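Long-range contact in ATP grasp ligase (PDB 5IG9), which probably uses ATP to drive ester-bond ring closure in a microviridin precursor peptide: residues T161-I173 / E180-D192. Numbering follows the deposited sequence.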
loop_
_atom_site.group_PDB
_atom_site.type_symbol
_atom_site.label_atom_id
_atom_site.label_comp_id
_atom_site.label_asym_id
_atom_site.label_seq_id
_atom_site.Cartn_x
_atom_site.Cartn_y
_atom_site.Cartn_z
ATOM N N THR A 161 -0.884 11.122 -33.636
ATOM C CA THR A 161 -1.571 9.924 -33.174
ATOM C C THR A 161 -2.518 10.190 -32.011
ATOM O O THR A 161 -3.378 9.347 -31.727
ATOM C CB THR A 161 -0.558 8.853 -32.755
ATOM O OG1 THR A 161 0.180 9.314 -31.620
ATOM C CG2 THR A 161 0.407 8.553 -33.886
ATOM N N GLY A 162 -2.386 11.331 -31.338
ATOM C CA GLY A 162 -3.232 11.658 -30.213
ATOM C C GLY A 162 -2.689 11.108 -28.909
ATOM O O GLY A 162 -1.690 10.390 -28.860
ATOM N N ILE A 163 -3.360 11.474 -27.820
ATOM C CA ILE A 163 -3.050 10.926 -26.508
ATOM C C ILE A 163 -4.345 10.490 -25.842
ATOM O O ILE A 163 -5.440 10.933 -26.198
ATOM C CB ILE A 163 -2.298 11.920 -25.601
ATOM C CG1 ILE A 163 -3.205 13.094 -25.245
ATOM C CG2 ILE A 163 -1.012 12.397 -26.267
ATOM C CD1 ILE A 163 -2.721 13.898 -24.072
ATOM N N VAL A 164 -4.208 9.599 -24.867
ATOM C CA VAL A 164 -5.319 9.198 -24.024
ATOM C C VAL A 164 -5.049 9.693 -22.609
ATOM O O VAL A 164 -3.993 10.252 -22.307
ATOM C CB VAL A 164 -5.551 7.675 -24.047
ATOM C CG1 VAL A 164 -6.017 7.228 -25.426
ATOM C CG2 VAL A 164 -4.284 6.937 -23.636
ATOM N N THR A 165 -6.030 9.495 -21.737
ATOM C CA THR A 165 -5.869 9.756 -20.317
ATOM C C THR A 165 -6.461 8.600 -19.526
ATOM O O THR A 165 -7.357 7.892 -20.000
ATOM C CB THR A 165 -6.529 11.074 -19.889
ATOM O OG1 THR A 165 -6.089 11.417 -18.571
ATOM C CG2 THR A 165 -8.043 10.944 -19.886
ATOM N N LYS A 166 -5.940 8.407 -18.319
ATOM C CA LYS A 166 -6.419 7.343 -17.451
ATOM C C LYS A 166 -6.058 7.688 -16.016
ATOM O O LYS A 166 -5.203 8.540 -15.755
ATOM C CB LYS A 166 -5.840 5.983 -17.848
ATOM C CG LYS A 166 -4.327 5.874 -17.699
ATOM C CD LYS A 166 -3.815 4.581 -18.326
ATOM C CE LYS A 166 -2.322 4.386 -18.099
ATOM N NZ LYS A 166 -1.981 4.103 -16.675
ATOM N N MET A 167 -6.733 7.019 -15.089
ATOM C CA MET A 167 -6.497 7.192 -13.666
ATOM C C MET A 167 -5.615 6.064 -13.153
ATOM O O MET A 167 -5.740 4.916 -13.588
ATOM C CB MET A 167 -7.820 7.221 -12.897
ATOM C CG MET A 167 -8.759 8.347 -13.313
ATOM S SD MET A 167 -8.237 9.972 -12.727
ATOM C CE MET A 167 -8.678 9.872 -10.993
ATOM N N LEU A 168 -4.709 6.399 -12.234
ATOM C CA LEU A 168 -3.880 5.382 -11.601
ATOM C C LEU A 168 -4.645 4.562 -10.571
ATOM O O LEU A 168 -4.195 3.471 -10.208
ATOM C CB LEU A 168 -2.663 6.028 -10.936
ATOM C CG LEU A 168 -1.613 6.674 -11.841
ATOM C CD1 LEU A 168 -0.497 7.282 -11.005
ATOM C CD2 LEU A 168 -1.053 5.662 -12.828
ATOM N N SER A 169 -5.788 5.056 -10.106
ATOM C CA SER A 169 -6.556 4.419 -9.049
ATOM C C SER A 169 -7.817 3.781 -9.612
ATOM O O SER A 169 -8.294 4.134 -10.694
ATOM C CB SER A 169 -6.929 5.431 -7.958
ATOM O OG SER A 169 -7.817 6.418 -8.458
ATOM N N GLN A 170 -8.350 2.824 -8.857
ATOM C CA GLN A 170 -9.613 2.173 -9.170
ATOM C C GLN A 170 -10.679 2.687 -8.214
ATOM O O GLN A 170 -10.468 2.706 -6.996
ATOM C CB GLN A 170 -9.497 0.650 -9.063
ATOM C CG GLN A 170 -8.457 0.030 -9.984
ATOM C CD GLN A 170 -8.630 -1.472 -10.133
ATOM O OE1 GLN A 170 -7.742 -2.251 -9.783
ATOM N NE2 GLN A 170 -9.775 -1.886 -10.663
ATOM N N PHE A 171 -11.813 3.098 -8.764
ATOM C CA PHE A 171 -12.875 3.718 -7.979
ATOM C C PHE A 171 -14.111 3.817 -8.863
ATOM O O PHE A 171 -14.093 3.431 -10.036
ATOM C CB PHE A 171 -12.451 5.094 -7.458
ATOM C CG PHE A 171 -12.219 6.106 -8.544
ATOM C CD1 PHE A 171 -11.050 6.090 -9.288
ATOM C CD2 PHE A 171 -13.170 7.070 -8.825
ATOM C CE1 PHE A 171 -10.838 7.017 -10.292
ATOM C CE2 PHE A 171 -12.963 7.999 -9.825
ATOM C CZ PHE A 171 -11.796 7.973 -10.558
ATOM N N ALA A 172 -15.187 4.341 -8.287
ATOM C CA ALA A 172 -16.422 4.567 -9.021
ATOM C C ALA A 172 -17.206 5.661 -8.316
ATOM O O ALA A 172 -17.204 5.736 -7.084
ATOM C CB ALA A 172 -17.259 3.286 -9.129
ATOM N N ILE A 173 -17.857 6.515 -9.099
ATOM C CA ILE A 173 -18.719 7.567 -8.572
ATOM C C ILE A 173 -20.162 7.140 -8.806
ATOM O O ILE A 173 -20.571 6.897 -9.948
ATOM C CB ILE A 173 -18.426 8.931 -9.216
ATOM C CG1 ILE A 173 -17.375 9.691 -8.405
ATOM C CG2 ILE A 173 -19.686 9.778 -9.287
ATOM C CD1 ILE A 173 -15.998 9.088 -8.439
ATOM N N GLU A 180 -23.333 3.484 -11.359
ATOM C CA GLU A 180 -21.914 3.648 -11.077
ATOM C C GLU A 180 -21.217 4.202 -12.314
ATOM O O GLU A 180 -21.512 3.795 -13.442
ATOM C CB GLU A 180 -21.275 2.318 -10.659
ATOM C CG GLU A 180 -21.270 1.233 -11.737
ATOM C CD GLU A 180 -20.484 -0.001 -11.329
ATOM O OE1 GLU A 180 -20.786 -0.576 -10.263
ATOM O OE2 GLU A 180 -19.559 -0.393 -12.073
ATOM N N MET A 181 -20.300 5.140 -12.098
ATOM C CA MET A 181 -19.584 5.803 -13.179
ATOM C C MET A 181 -18.084 5.590 -13.011
ATOM O O MET A 181 -17.550 5.692 -11.901
ATOM C CB MET A 181 -19.921 7.298 -13.218
ATOM C CG MET A 181 -21.396 7.564 -13.485
ATOM S SD MET A 181 -21.836 9.310 -13.489
ATOM C CE MET A 181 -23.577 9.215 -13.901
ATOM N N VAL A 182 -17.414 5.289 -14.121
ATOM C CA VAL A 182 -16.016 4.871 -14.118
ATOM C C VAL A 182 -15.280 5.600 -15.233
ATOM O O VAL A 182 -15.828 5.811 -16.320
ATOM C CB VAL A 182 -15.903 3.338 -14.278
ATOM C CG1 VAL A 182 -14.569 2.939 -14.893
ATOM C CG2 VAL A 182 -16.094 2.654 -12.934
ATOM N N VAL A 183 -14.039 5.999 -14.956
ATOM C CA VAL A 183 -13.178 6.641 -15.943
ATOM C C VAL A 183 -12.386 5.543 -16.650
ATOM O O VAL A 183 -11.374 5.061 -16.140
ATOM C CB VAL A 183 -12.253 7.679 -15.305
ATOM C CG1 VAL A 183 -11.304 8.257 -16.345
ATOM C CG2 VAL A 183 -13.064 8.786 -14.650
ATOM N N PHE A 184 -12.854 5.142 -17.829
ATOM C CA PHE A 184 -12.054 4.283 -18.684
ATOM C C PHE A 184 -10.951 5.101 -19.353
ATOM O O PHE A 184 -10.960 6.336 -19.342
ATOM C CB PHE A 184 -12.922 3.609 -19.747
ATOM C CG PHE A 184 -13.886 2.595 -19.201
ATOM C CD1 PHE A 184 -13.431 1.389 -18.693
ATOM C CD2 PHE A 184 -15.251 2.836 -19.217
ATOM C CE1 PHE A 184 -14.316 0.449 -18.199
ATOM C CE2 PHE A 184 -16.140 1.900 -18.726
ATOM C CZ PHE A 184 -15.673 0.706 -18.216
ATOM N N THR A 185 -9.984 4.398 -19.939
ATOM C CA THR A 185 -8.968 5.068 -20.739
ATOM C C THR A 185 -9.629 5.724 -21.944
ATOM O O THR A 185 -10.203 5.042 -22.798
ATOM C CB THR A 185 -7.895 4.077 -21.185
ATOM O OG1 THR A 185 -7.268 3.500 -20.033
ATOM C CG2 THR A 185 -6.842 4.780 -22.020
ATOM N N SER A 186 -9.556 7.049 -22.006
ATOM C CA SER A 186 -10.345 7.809 -22.961
ATOM C C SER A 186 -9.467 8.751 -23.767
ATOM O O SER A 186 -8.473 9.277 -23.255
ATOM C CB SER A 186 -11.431 8.623 -22.244
ATOM O OG SER A 186 -12.152 7.814 -21.332
ATOM N N PRO A 187 -9.813 8.984 -25.031
ATOM C CA PRO A 187 -9.113 10.012 -25.806
ATOM C C PRO A 187 -9.449 11.397 -25.282
ATOM O O PRO A 187 -10.597 11.690 -24.941
ATOM C CB PRO A 187 -9.644 9.817 -27.232
ATOM C CG PRO A 187 -10.359 8.501 -27.225
ATOM C CD PRO A 187 -10.837 8.292 -25.827
ATOM N N VAL A 188 -8.436 12.251 -25.215
ATOM C CA VAL A 188 -8.635 13.652 -24.867
ATOM C C VAL A 188 -8.773 14.436 -26.162
ATOM O O VAL A 188 -8.086 14.158 -27.156
ATOM C CB VAL A 188 -7.496 14.190 -23.975
ATOM C CG1 VAL A 188 -7.042 13.117 -22.997
ATOM C CG2 VAL A 188 -6.326 14.709 -24.792
ATOM N N THR A 189 -9.698 15.382 -26.173
ATOM C CA THR A 189 -10.083 16.088 -27.383
ATOM C C THR A 189 -9.553 17.516 -27.350
ATOM O O THR A 189 -8.956 17.963 -26.367
ATOM C CB THR A 189 -11.605 16.071 -27.549
ATOM O OG1 THR A 189 -12.212 16.808 -26.483
ATOM C CG2 THR A 189 -12.124 14.639 -27.516
ATOM N N LYS A 190 -9.769 18.227 -28.457
ATOM C CA LYS A 190 -9.481 19.656 -28.490
ATOM C C LYS A 190 -10.293 20.401 -27.438
ATOM O O LYS A 190 -9.808 21.369 -26.838
ATOM C CB LYS A 190 -9.766 20.206 -29.889
ATOM C CG LYS A 190 -10.476 21.552 -29.911
ATOM C CD LYS A 190 -11.249 21.744 -31.208
ATOM C CE LYS A 190 -12.151 22.965 -31.132
ATOM N NZ LYS A 190 -13.043 23.075 -32.317
ATOM N N GLU A 191 -11.528 19.958 -27.190
ATOM C CA GLU A 191 -12.369 20.615 -26.196
ATOM C C GLU A 191 -11.895 20.309 -24.781
ATOM O O GLU A 191 -11.924 21.184 -23.906
ATOM C CB GLU A 191 -13.827 20.194 -26.383
ATOM C CG GLU A 191 -14.777 20.754 -25.341
ATOM C CD GLU A 191 -16.218 20.380 -25.615
ATOM O OE1 GLU A 191 -16.590 20.300 -26.805
ATOM O OE2 GLU A 191 -16.974 20.154 -24.645
ATOM N N ASP A 192 -11.446 19.074 -24.538
ATOM C CA ASP A 192 -10.879 18.732 -23.237
ATOM C C ASP A 192 -9.622 19.540 -22.940
ATOM O O ASP A 192 -9.311 19.794 -21.771
ATOM C CB ASP A 192 -10.570 17.237 -23.175
ATOM C CG ASP A 192 -11.817 16.383 -23.157
ATOM O OD1 ASP A 192 -12.808 16.788 -22.513
ATOM O OD2 ASP A 192 -11.805 15.304 -23.783
#
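Thr165 and Ser186 join two antiparallel strands, 163-166 and 186-187, at the edge of a small sheet that, with helix 148-157, is consistent with the small alpha/beta subdomain of the ATP-grasp fold. Thr165 N reaches Ser186 O at 2.9 Å, and Ser186 N answers to Thr165 O at 3.1 Å, two reciprocal bonds that make this a hydrogen-bonded pair. The bond from Val188 N to Ile163 O, 3.4 Å long, is weak. A second, shorter antiparallel bridge closes the other end, where Ile173 N meets Met181 O at 2.9 Å and Met181 N meets Ile173 O at 2.8 Å, again a hydrogen-bonded pair.

Between the bridges the chains part, and Val183 points into the interval. Its CG1 packs on Met167 CG at 4.0 Å, while CG2 approaches the Phe171 ring obliquely; a compact branched residue can serve both. Val188 likewise uses both branches. Its CG2 lies against Ile163 CG1 at 3.5 Å, and CG1 meets Thr165 CB at 3.8 Å, the Thr165 and Val188 side chains crossing at about a right angle. Replacing Val188 by alanine removes both methyls and would probably leave a gap beside Ile163 and Thr165. Threonine suits position 165: OG1, anti to the backbone N (chi1 -167°), hydrogen-bonds to Thr205 O, leaving CG2 for Val188. Diagonally across the strands, Val164 CG2 touches Thr185 CG2.

The strand order is 142-145, 204-208, 163-166, 186-187, with 186-187 at the edge within this chain. Ile163 packs on Phe154 and Ala155 of helix 148-157. Around the other bridge a chain of another protein approaches, hydrogen-bonding to the Val182 backbone and presenting an aromatic ring edge-to-face with Phe171, while Phe89 of the second subunit packs on Ile173.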